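Local structure of pullulanase (Bacillus acidopullulyticus, 2WAN) at residues I399-T404 with T523-T528; E492-I497 with G519-T524; T843-P848 with A853-N858. The protein hydrolyses the alpha-1,6-glucosidic linkages of pullulan and probably of branched starch, as a debranching enzyme with an alpha-amylase-type catalytic barrel. All blocks are in the same frame, centred on the assembly; numbering follows the deposited sequence. Where two conformers were deposited one is given.

Contact 1 of 3, residues I399-T404 with T523-T528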
loop_
_atom_site.group_PDB
_atom_site.type_symbol
_atom_site.label_atom_id
_atom_site.label_comp_id
_atom_site.label_asym_id
_atom_site.label_seq_id
_atom_site.Cartn_x
_atom_site.Cartn_y
_atom_site.Cartn_z
ATOM N N ILE A 399 -4.365 -3.192 -25.618
ATOM C CA ILE A 399 -3.456 -2.204 -26.217
ATOM C C ILE A 399 -2.793 -2.699 -27.508
ATOM O O ILE A 399 -2.773 -3.897 -27.798
ATOM C CB ILE A 399 -2.316 -1.813 -25.227
ATOM C CG1 ILE A 399 -1.644 -3.080 -24.663
ATOM C CG2 ILE A 399 -2.827 -0.872 -24.126
ATOM C CD1 ILE A 399 -0.313 -2.816 -23.854
ATOM N N SER A 400 -2.232 -1.769 -28.281
ATOM C CA SER A 400 -1.273 -2.148 -29.299
ATOM C C SER A 400 -0.015 -2.605 -28.565
ATOM O O SER A 400 0.122 -2.344 -27.356
ATOM C CB SER A 400 -0.942 -0.941 -30.174
ATOM O OG SER A 400 -0.383 0.090 -29.381
ATOM N N VAL A 401 0.897 -3.257 -29.289
ATOM C CA VAL A 401 2.201 -3.639 -28.723
ATOM C C VAL A 401 2.855 -2.389 -28.135
ATOM O O VAL A 401 2.894 -1.332 -28.799
ATOM C CB VAL A 401 3.118 -4.293 -29.791
ATOM C CG1 VAL A 401 4.486 -4.676 -29.196
ATOM C CG2 VAL A 401 2.454 -5.540 -30.351
ATOM N N ASN A 402 3.334 -2.493 -26.888
ATOM C CA ASN A 402 3.976 -1.361 -26.178
ATOM C C ASN A 402 3.070 -0.169 -25.858
ATOM O O ASN A 402 3.551 0.927 -25.496
ATOM C CB ASN A 402 5.244 -0.884 -26.903
ATOM C CG ASN A 402 6.415 -1.846 -26.745
ATOM O OD1 ASN A 402 7.243 -1.998 -27.664
ATOM N ND2 ASN A 402 6.513 -2.474 -25.582
ATOM N N ALA A 403 1.756 -0.367 -25.987
ATOM C CA ALA A 403 0.767 0.641 -25.594
ATOM C C ALA A 403 0.943 1.990 -26.290
ATOM O O ALA A 403 0.838 3.055 -25.651
ATOM C CB ALA A 403 0.712 0.799 -24.050
ATOM N N THR A 404 1.219 1.945 -27.597
ATOM C CA THR A 404 1.209 3.164 -28.394
ATOM C C THR A 404 -0.245 3.668 -28.513
ATOM O O THR A 404 -0.490 4.874 -28.684
ATOM C CB THR A 404 1.796 2.941 -29.792
ATOM O OG1 THR A 404 1.039 1.936 -30.482
ATOM C CG2 THR A 404 3.269 2.490 -29.700
ATOM N N THR A 523 1.837 -15.468 -24.847
ATOM C CA THR A 523 2.534 -16.081 -25.978
ATOM C C THR A 523 2.753 -15.079 -27.131
ATOM O O THR A 523 3.646 -15.254 -27.972
ATOM C CB THR A 523 1.838 -17.360 -26.502
ATOM O OG1 THR A 523 0.520 -17.049 -26.973
ATOM C CG2 THR A 523 1.766 -18.423 -25.407
ATOM N N THR A 524 1.934 -14.037 -27.146
ATOM C CA THR A 524 2.112 -12.911 -28.064
ATOM C C THR A 524 1.549 -11.636 -27.422
ATOM O O THR A 524 0.553 -11.690 -26.694
ATOM C CB THR A 524 1.400 -13.150 -29.430
ATOM O OG1 THR A 524 1.615 -12.013 -30.280
ATOM C CG2 THR A 524 -0.104 -13.313 -29.245
ATOM N N PRO A 525 2.182 -10.486 -27.695
ATOM C CA PRO A 525 1.616 -9.226 -27.198
ATOM C C PRO A 525 0.502 -8.690 -28.083
ATOM O O PRO A 525 -0.135 -7.697 -27.744
ATOM C CB PRO A 525 2.823 -8.280 -27.227
ATOM C CG PRO A 525 3.640 -8.764 -28.332
ATOM C CD PRO A 525 3.507 -10.271 -28.310
ATOM N N GLU A 526 0.269 -9.353 -29.209
ATOM C CA GLU A 526 -0.788 -8.937 -30.119
ATOM C C GLU A 526 -2.164 -9.212 -29.545
ATOM O O GLU A 526 -2.456 -10.337 -29.101
ATOM C CB GLU A 526 -0.666 -9.682 -31.458
ATOM C CG GLU A 526 0.599 -9.356 -32.285
ATOM C CD GLU A 526 0.606 -7.922 -32.827
ATOM O OE1 GLU A 526 -0.449 -7.268 -32.811
ATOM O OE2 GLU A 526 1.674 -7.450 -33.249
ATOM N N GLY A 527 -3.018 -8.195 -29.620
ATOM C CA GLY A 527 -4.454 -8.375 -29.373
ATOM C C GLY A 527 -4.789 -8.885 -27.986
ATOM O O GLY A 527 -4.186 -8.476 -26.996
ATOM N N THR A 528 -5.726 -9.832 -27.940
ATOM C CA THR A 528 -6.311 -10.265 -26.679
ATOM C C THR A 528 -5.765 -11.580 -26.126
ATOM O O THR A 528 -6.312 -12.086 -25.150
ATOM C CB THR A 528 -7.844 -10.369 -26.777
ATOM O OG1 THR A 528 -8.188 -11.348 -27.774
ATOM C CG2 THR A 528 -8.442 -9.028 -27.144
HETATM O O HOH W 1 -2.511 -5.379 -30.308
HETATM O O HOH W 2 -3.446 -5.997 -25.908
#
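Val401 is the residue that touches Pro525 and Glu526; before it, two waters bridge Ile399 and Gly527. The N-H of Ile399 donates to one water (O of water 2, 3.0 Å from Ile399 N), which donates in turn to Gly527 O. The other water runs the opposite way, donating to Ile399 O at 2.9 Å from its own oxygen while accepting from Gly527 N. Each residue thus has both its backbone N and its O engaged by a water.

Ser400 points away and shapes its own loop: Ser400 OG lies 2.6 Å from Thr404 OG1 in a hydroxyl-hydroxyl bond, and its carbonyl accepts from Ala403 N. Val401 makes the direct contact. With CG1 anti to the backbone N (chi1 179°), it is the other methyl, CG2, that meets the 523-528 loop. Val401 CG2 touches the Pro525 ring at CG, 4.0 Å away, and lies 3.6 Å from Glu526 OE2, whose chain is bent at chi2 to come back over the valine. Val401 N is bonded to Glu347, whose carboxylate also lies close to that of Glu526; the like charges may make proton uptake by one of them easier. Next along, Asn402 N bonds to Glu499, a residue that Pro525 also touches.

On the other side, Glu526 N donates to Thr524 OG1 at 3.2 Å, an ST turn just before helix 529-543. The whole is a small, water-bridged surface contact between a loop of the beta domain bearing the carbohydrate-binding module 48 sequence and a loop of the catalytic domain.

Contact 2 of 3, residues E492-I497 with G519-T524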
loop_
_atom_site.group_PDB
_atom_site.type_symbol
_atom_site.label_atom_id
_atom_site.label_comp_id
_atom_site.label_asym_id
_atom_site.label_seq_id
_atom_site.Cartn_x
_atom_site.Cartn_y
_atom_site.Cartn_z
ATOM N N GLU A 492 -0.239 -6.424 -13.948
ATOM C CA GLU A 492 -0.780 -5.237 -14.643
ATOM C C GLU A 492 0.351 -4.615 -15.454
ATOM O O GLU A 492 1.452 -4.386 -14.929
ATOM C CB GLU A 492 -1.359 -4.216 -13.671
ATOM C CG GLU A 492 -2.555 -4.759 -12.898
ATOM C CD GLU A 492 -3.103 -3.811 -11.853
ATOM O OE1 GLU A 492 -2.414 -2.828 -11.478
ATOM O OE2 GLU A 492 -4.239 -4.081 -11.386
ATOM N N GLU A 493 0.067 -4.353 -16.735
ATOM C CA GLU A 493 1.032 -3.824 -17.705
ATOM C C GLU A 493 1.974 -2.752 -17.152
ATOM O O GLU A 493 1.536 -1.704 -16.657
ATOM C CB GLU A 493 0.287 -3.234 -18.915
ATOM C CG GLU A 493 1.214 -2.740 -20.031
ATOM C CD GLU A 493 1.761 -3.839 -20.920
ATOM O OE1 GLU A 493 1.397 -5.017 -20.743
ATOM O OE2 GLU A 493 2.601 -3.523 -21.795
ATOM N N PHE A 494 3.262 -3.036 -17.268
ATOM C CA PHE A 494 4.297 -2.129 -16.801
ATOM C C PHE A 494 5.241 -1.702 -17.934
ATOM O O PHE A 494 5.268 -2.311 -19.012
ATOM C CB PHE A 494 5.048 -2.714 -15.582
ATOM C CG PHE A 494 5.547 -4.128 -15.761
ATOM C CD1 PHE A 494 6.774 -4.370 -16.376
ATOM C CD2 PHE A 494 4.803 -5.229 -15.284
ATOM C CE1 PHE A 494 7.259 -5.672 -16.534
ATOM C CE2 PHE A 494 5.289 -6.532 -15.433
ATOM C CZ PHE A 494 6.515 -6.759 -16.059
ATOM N N ASN A 495 6.027 -0.659 -17.684
ATOM C CA ASN A 495 6.780 0.002 -18.752
ATOM C C ASN A 495 8.159 -0.588 -19.069
ATOM O O ASN A 495 8.677 -0.410 -20.184
ATOM C CB ASN A 495 6.901 1.500 -18.412
ATOM C CG ASN A 495 7.473 2.315 -19.559
ATOM O OD1 ASN A 495 6.822 2.495 -20.603
ATOM N ND2 ASN A 495 8.711 2.785 -19.389
ATOM N N SER A 496 8.755 -1.304 -18.104
ATOM C CA SER A 496 10.190 -1.632 -18.145
ATOM C C SER A 496 10.578 -2.708 -19.162
ATOM O O SER A 496 11.755 -2.848 -19.524
ATOM C CB SER A 496 10.695 -2.001 -16.744
ATOM O OG SER A 496 9.806 -2.906 -16.099
ATOM N N ILE A 497 9.590 -3.452 -19.649
ATOM C CA ILE A 497 9.846 -4.462 -20.664
ATOM C C ILE A 497 9.261 -4.000 -21.998
ATOM O O ILE A 497 8.073 -3.678 -22.096
ATOM C CB ILE A 497 9.264 -5.860 -20.268
ATOM C CG1 ILE A 497 9.935 -6.363 -18.968
ATOM C CG2 ILE A 497 9.389 -6.872 -21.463
ATOM C CD1 ILE A 497 9.438 -7.745 -18.491
ATOM N N GLY A 519 2.074 -7.949 -21.270
ATOM C CA GLY A 519 2.235 -8.652 -22.549
ATOM C C GLY A 519 3.367 -9.654 -22.584
ATOM O O GLY A 519 3.279 -10.690 -23.257
ATOM N N ALA A 520 4.440 -9.354 -21.851
ATOM C CA ALA A 520 5.655 -10.192 -21.872
ATOM C C ALA A 520 5.363 -11.630 -21.418
ATOM O O ALA A 520 6.043 -12.557 -21.842
ATOM C CB ALA A 520 6.779 -9.568 -21.003
ATOM N N TYR A 521 4.329 -11.809 -20.592
ATOM C CA TYR A 521 3.978 -13.146 -20.086
ATOM C C TYR A 521 2.950 -13.880 -20.958
ATOM O O TYR A 521 2.593 -15.017 -20.654
ATOM C CB TYR A 521 3.481 -13.048 -18.620
ATOM C CG TYR A 521 4.399 -12.274 -17.695
ATOM C CD1 TYR A 521 5.791 -12.404 -17.796
ATOM C CD2 TYR A 521 3.882 -11.423 -16.707
ATOM C CE1 TYR A 521 6.659 -11.679 -16.951
ATOM C CE2 TYR A 521 4.748 -10.686 -15.848
ATOM C CZ TYR A 521 6.136 -10.841 -15.988
ATOM O OH TYR A 521 6.991 -10.145 -15.169
ATOM N N ALA A 522 2.483 -13.229 -22.036
ATOM C CA ALA A 522 1.597 -13.871 -23.015
ATOM C C ALA A 522 2.423 -14.501 -24.125
ATOM O O ALA A 522 3.570 -14.087 -24.346
ATOM C CB ALA A 522 0.638 -12.839 -23.606
ATOM N N THR A 523 1.837 -15.468 -24.847
ATOM C CA THR A 523 2.534 -16.081 -25.978
ATOM C C THR A 523 2.753 -15.079 -27.131
ATOM O O THR A 523 3.646 -15.254 -27.972
ATOM C CB THR A 523 1.838 -17.360 -26.502
ATOM O OG1 THR A 523 0.520 -17.049 -26.973
ATOM C CG2 THR A 523 1.766 -18.423 -25.407
ATOM N N THR A 524 1.934 -14.037 -27.146
ATOM C CA THR A 524 2.112 -12.911 -28.064
ATOM C C THR A 524 1.549 -11.636 -27.422
ATOM O O THR A 524 0.553 -11.690 -26.694
ATOM C CB THR A 524 1.400 -13.150 -29.430
ATOM O OG1 THR A 524 1.615 -12.013 -30.280
ATOM C CG2 THR A 524 -0.104 -13.313 -29.245
#
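Glu493 and Gly519 make the polar bond of this buried contact. Gly519 N donates to Glu493 OE1 at 3.1 Å, meeting the syn lone pair, on the side of the other carboxylate oxygen; the N-H is bent off the line, with an angle of 140°. The glutamate gets there by setting CG anti to its backbone N (chi1 -176°) and then folding the chain at chi2. Its strongest partner, Arg512, lies outside the two segments and forms a salt bridge to OE2; Arg530 forms another to OE1. Gly519 N has a second, weak bond to Glu499, and alongside, the carboxylate of Glu518 ties the segments together from outside them, one oxygen taking Phe494 N and the other Ala520 N.

The aromatic contact joins Phe494 and Tyr521, whose side chains cross at about a right angle. Tyr521 OH comes up at the edge of the phenylalanine ring, near its plane, 3.5 Å from Phe494 CZ. Behind the hydroxyl, Tyr521 CZ is 4.1 Å from Phe494 CZ.

A small aliphatic contact completes the set. Ile497 points its side chain across, and its CG2 sits 3.8 Å from Ala520 CB, with Ile497 CD1 a little farther from the same methyl.

Were Glu493 an alanine, Arg512 and Arg530 would probably lose a shared carboxylate, and Gly519 N would be left with its weak bond to Glu499. With two arginines and an amide around it, the Glu493 carboxylate is likely to stay ionised; the chemistry is consistent with a buried carboxylate balanced by arginines, pinning the 519-524 turn beside the apolar contacts of Phe494 with Tyr521 and Ile497 with Ala520.

Contact 3 of 3, residues T843-P848 with A853-N858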
loop_
_atom_site.group_PDB
_atom_site.type_symbol
_atom_site.label_atom_id
_atom_site.label_comp_id
_atom_site.label_asym_id
_atom_site.label_seq_id
_atom_site.Cartn_x
_atom_site.Cartn_y
_atom_site.Cartn_z
ATOM N N THR A 843 -2.576 -20.607 25.550
ATOM C CA THR A 843 -1.813 -20.330 26.761
ATOM C C THR A 843 -0.331 -20.654 26.513
ATOM O O THR A 843 -0.028 -21.726 25.989
ATOM C CB THR A 843 -2.362 -21.187 27.937
ATOM O OG1 THR A 843 -3.772 -20.949 28.098
ATOM C CG2 THR A 843 -1.638 -20.876 29.248
ATOM N N PHE A 844 0.571 -19.762 26.917
ATOM C CA PHE A 844 1.993 -20.092 26.902
ATOM C C PHE A 844 2.353 -20.954 28.112
ATOM O O PHE A 844 1.851 -20.719 29.215
ATOM C CB PHE A 844 2.838 -18.812 26.845
ATOM C CG PHE A 844 2.766 -18.122 25.518
ATOM C CD1 PHE A 844 3.462 -18.638 24.425
ATOM C CD2 PHE A 844 1.962 -16.995 25.345
ATOM C CE1 PHE A 844 3.384 -18.046 23.177
ATOM C CE2 PHE A 844 1.867 -16.366 24.081
ATOM C CZ PHE A 844 2.584 -16.886 22.990
ATOM N N LEU A 845 3.197 -21.956 27.874
ATOM C CA LEU A 845 3.646 -22.891 28.907
ATOM C C LEU A 845 5.055 -22.531 29.342
ATOM O O LEU A 845 5.891 -22.123 28.515
ATOM C CB LEU A 845 3.624 -24.324 28.373
ATOM C CG LEU A 845 2.299 -24.887 27.824
ATOM C CD1 LEU A 845 2.446 -26.327 27.333
ATOM C CD2 LEU A 845 1.186 -24.799 28.879
ATOM N N GLU A 846 5.350 -22.710 30.634
ATOM C CA GLU A 846 6.713 -22.477 31.125
ATOM C C GLU A 846 7.678 -23.398 30.393
ATOM O O GLU A 846 7.427 -24.601 30.264
ATOM C CB GLU A 846 6.795 -22.703 32.649
ATOM C CG GLU A 846 8.195 -22.505 33.243
ATOM C CD GLU A 846 8.564 -21.052 33.477
ATOM O OE1 GLU A 846 7.657 -20.186 33.477
ATOM O OE2 GLU A 846 9.773 -20.781 33.674
ATOM N N SER A 847 8.757 -22.823 29.868
ATOM C CA SER A 847 9.743 -23.615 29.119
ATOM C C SER A 847 11.155 -23.047 29.348
ATOM O O SER A 847 11.298 -21.949 29.894
ATOM C CB SER A 847 9.375 -23.637 27.623
ATOM O OG SER A 847 9.498 -22.343 27.049
ATOM N N PRO A 848 12.196 -23.792 28.935
ATOM C CA PRO A 848 13.569 -23.327 29.174
ATOM C C PRO A 848 13.918 -22.015 28.477
ATOM O O PRO A 848 13.214 -21.558 27.554
ATOM C CB PRO A 848 14.428 -24.472 28.625
ATOM C CG PRO A 848 13.567 -25.677 28.777
ATOM C CD PRO A 848 12.179 -25.176 28.427
ATOM N N ALA A 853 6.880 -22.130 24.043
ATOM C CA ALA A 853 5.948 -23.267 24.066
ATOM C C ALA A 853 4.552 -22.789 24.370
ATOM O O ALA A 853 4.366 -21.976 25.267
ATOM C CB ALA A 853 6.371 -24.293 25.113
ATOM N N PHE A 854 3.570 -23.295 23.621
ATOM C CA PHE A 854 2.173 -22.915 23.871
ATOM C C PHE A 854 1.213 -24.058 23.673
ATOM O O PHE A 854 1.549 -25.054 23.025
ATOM C CB PHE A 854 1.747 -21.693 23.036
ATOM C CG PHE A 854 1.860 -21.890 21.551
ATOM C CD1 PHE A 854 0.771 -22.350 20.807
ATOM C CD2 PHE A 854 3.055 -21.602 20.889
ATOM C CE1 PHE A 854 0.881 -22.525 19.425
ATOM C CE2 PHE A 854 3.171 -21.767 19.507
ATOM C CZ PHE A 854 2.082 -22.217 18.769
ATOM N N GLU A 855 0.006 -23.894 24.217
ATOM C CA GLU A 855 -1.032 -24.902 24.120
ATOM C C GLU A 855 -2.299 -24.265 23.568
ATOM O O GLU A 855 -2.695 -23.160 23.992
ATOM C CB GLU A 855 -1.309 -25.516 25.501
ATOM C CG GLU A 855 -2.278 -26.697 25.452
ATOM C CD GLU A 855 -2.574 -27.279 26.846
ATOM O OE1 GLU A 855 -2.153 -26.682 27.868
ATOM O OE2 GLU A 855 -3.216 -28.346 26.906
ATOM N N LEU A 856 -2.906 -24.967 22.607
ATOM C CA LEU A 856 -4.180 -24.586 21.987
ATOM C C LEU A 856 -5.201 -25.531 22.592
ATOM O O LEU A 856 -5.171 -26.745 22.339
ATOM C CB LEU A 856 -4.104 -24.738 20.445
ATOM C CG LEU A 856 -2.951 -23.968 19.773
ATOM C CD1 LEU A 856 -2.873 -24.231 18.268
ATOM C CD2 LEU A 856 -3.066 -22.457 20.032
ATOM N N LYS A 857 -6.090 -24.991 23.433
ATOM C CA LYS A 857 -6.974 -25.832 24.240
ATOM C C LYS A 857 -8.410 -25.829 23.753
ATOM O O LYS A 857 -8.802 -24.961 22.989
ATOM C CB LYS A 857 -6.982 -25.340 25.691
ATOM C CG LYS A 857 -5.592 -25.292 26.330
ATOM C CD LYS A 857 -5.632 -24.440 27.609
ATOM C CE LYS A 857 -5.927 -22.980 27.259
ATOM N NZ LYS A 857 -6.427 -22.152 28.396
ATOM N N ASN A 858 -9.185 -26.784 24.261
ATOM C CA ASN A 858 -10.653 -26.720 24.193
ATOM C C ASN A 858 -11.170 -27.009 22.778
ATOM O O ASN A 858 -12.152 -26.408 22.381
ATOM C CB ASN A 858 -11.203 -25.322 24.625
ATOM C CG ASN A 858 -10.689 -24.832 25.988
ATOM O OD1 ASN A 858 -10.675 -25.595 26.971
ATOM N ND2 ASN A 858 -10.290 -23.525 26.058
HETATM O O HOH W 3 7.211 -20.755 26.614
#
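Thr843 O is gripped by two neighbours: Glu855 N donates to it at 2.8 Å, and Phe854 CA makes a CA-H...O contact at 3.3 Å from Thr843 O. The return bond, from Thr843 N to Glu855 O at 3.0 Å, completes an antiparallel hydrogen-bonded pair. The next rung, Phe844 with Phe854, is a non-hydrogen-bonded pair. Beyond it Leu845 N donates to Ala853 O at 2.9 Å, but from about 40° above the carbonyl plane.

Past that bond a water takes over, donating to Leu845 O (2.7 Å from the water oxygen), accepting from Ala853 N and bonding to Ser847 OG, whose hydroxyl also bonds to Thr851. Nearby, Ser847 CB lies 4.0 Å from Ala853 CB.

The phenylalanines share one side of the sheet. Phe844 CD1 lies 3.8 Å from Phe854 CB, so the first ring rests against the base of the second; Phe854 CG stands between its own backbone N and carbonyl carbon (chi1 60°), which leads the ring away from the 843-848 strand. Both side chains touch Val714 of helix 707-714, and Lys711 makes a cation-pi interaction with Phe844. Across the sheet, on the side of Thr843 and Glu855, Leu845 CD2 comes within 4.0 Å of Glu855 OE1; the weak bond from Lys857 NZ to Thr843 OG1 is doubtful, because the threonine has two conformers.

This is a beta hairpin, strands 842-844 and 852-856, at the edge of the C-terminal all-beta domain, its aromatic side laid on helix 707-714 of the catalytic domain.

Contacts 1 and 2 are neighbours, their centres 8 Å apart; they share Thr523 and Thr524, and touch where Ile399 CD1 lies 3.6 Å from Glu493 OE2. Both hold the loop from strand 511-513 to helix 529-543, between the second and third barrel strands: contact 2, internal to the barrel domain, ties it to short strand 492-494 and the turn after it, which follow barrel strand 485-488, and contact 1 joins it to the preceding beta domain. Arg530, at the start of that helix, serves both. Contact 3 follows later in the chain, its centre about 57 Å from contact 1 and 50 Å from contact 2, internal to the C-terminal domain, whose phenylalanines rest on helix 707-714.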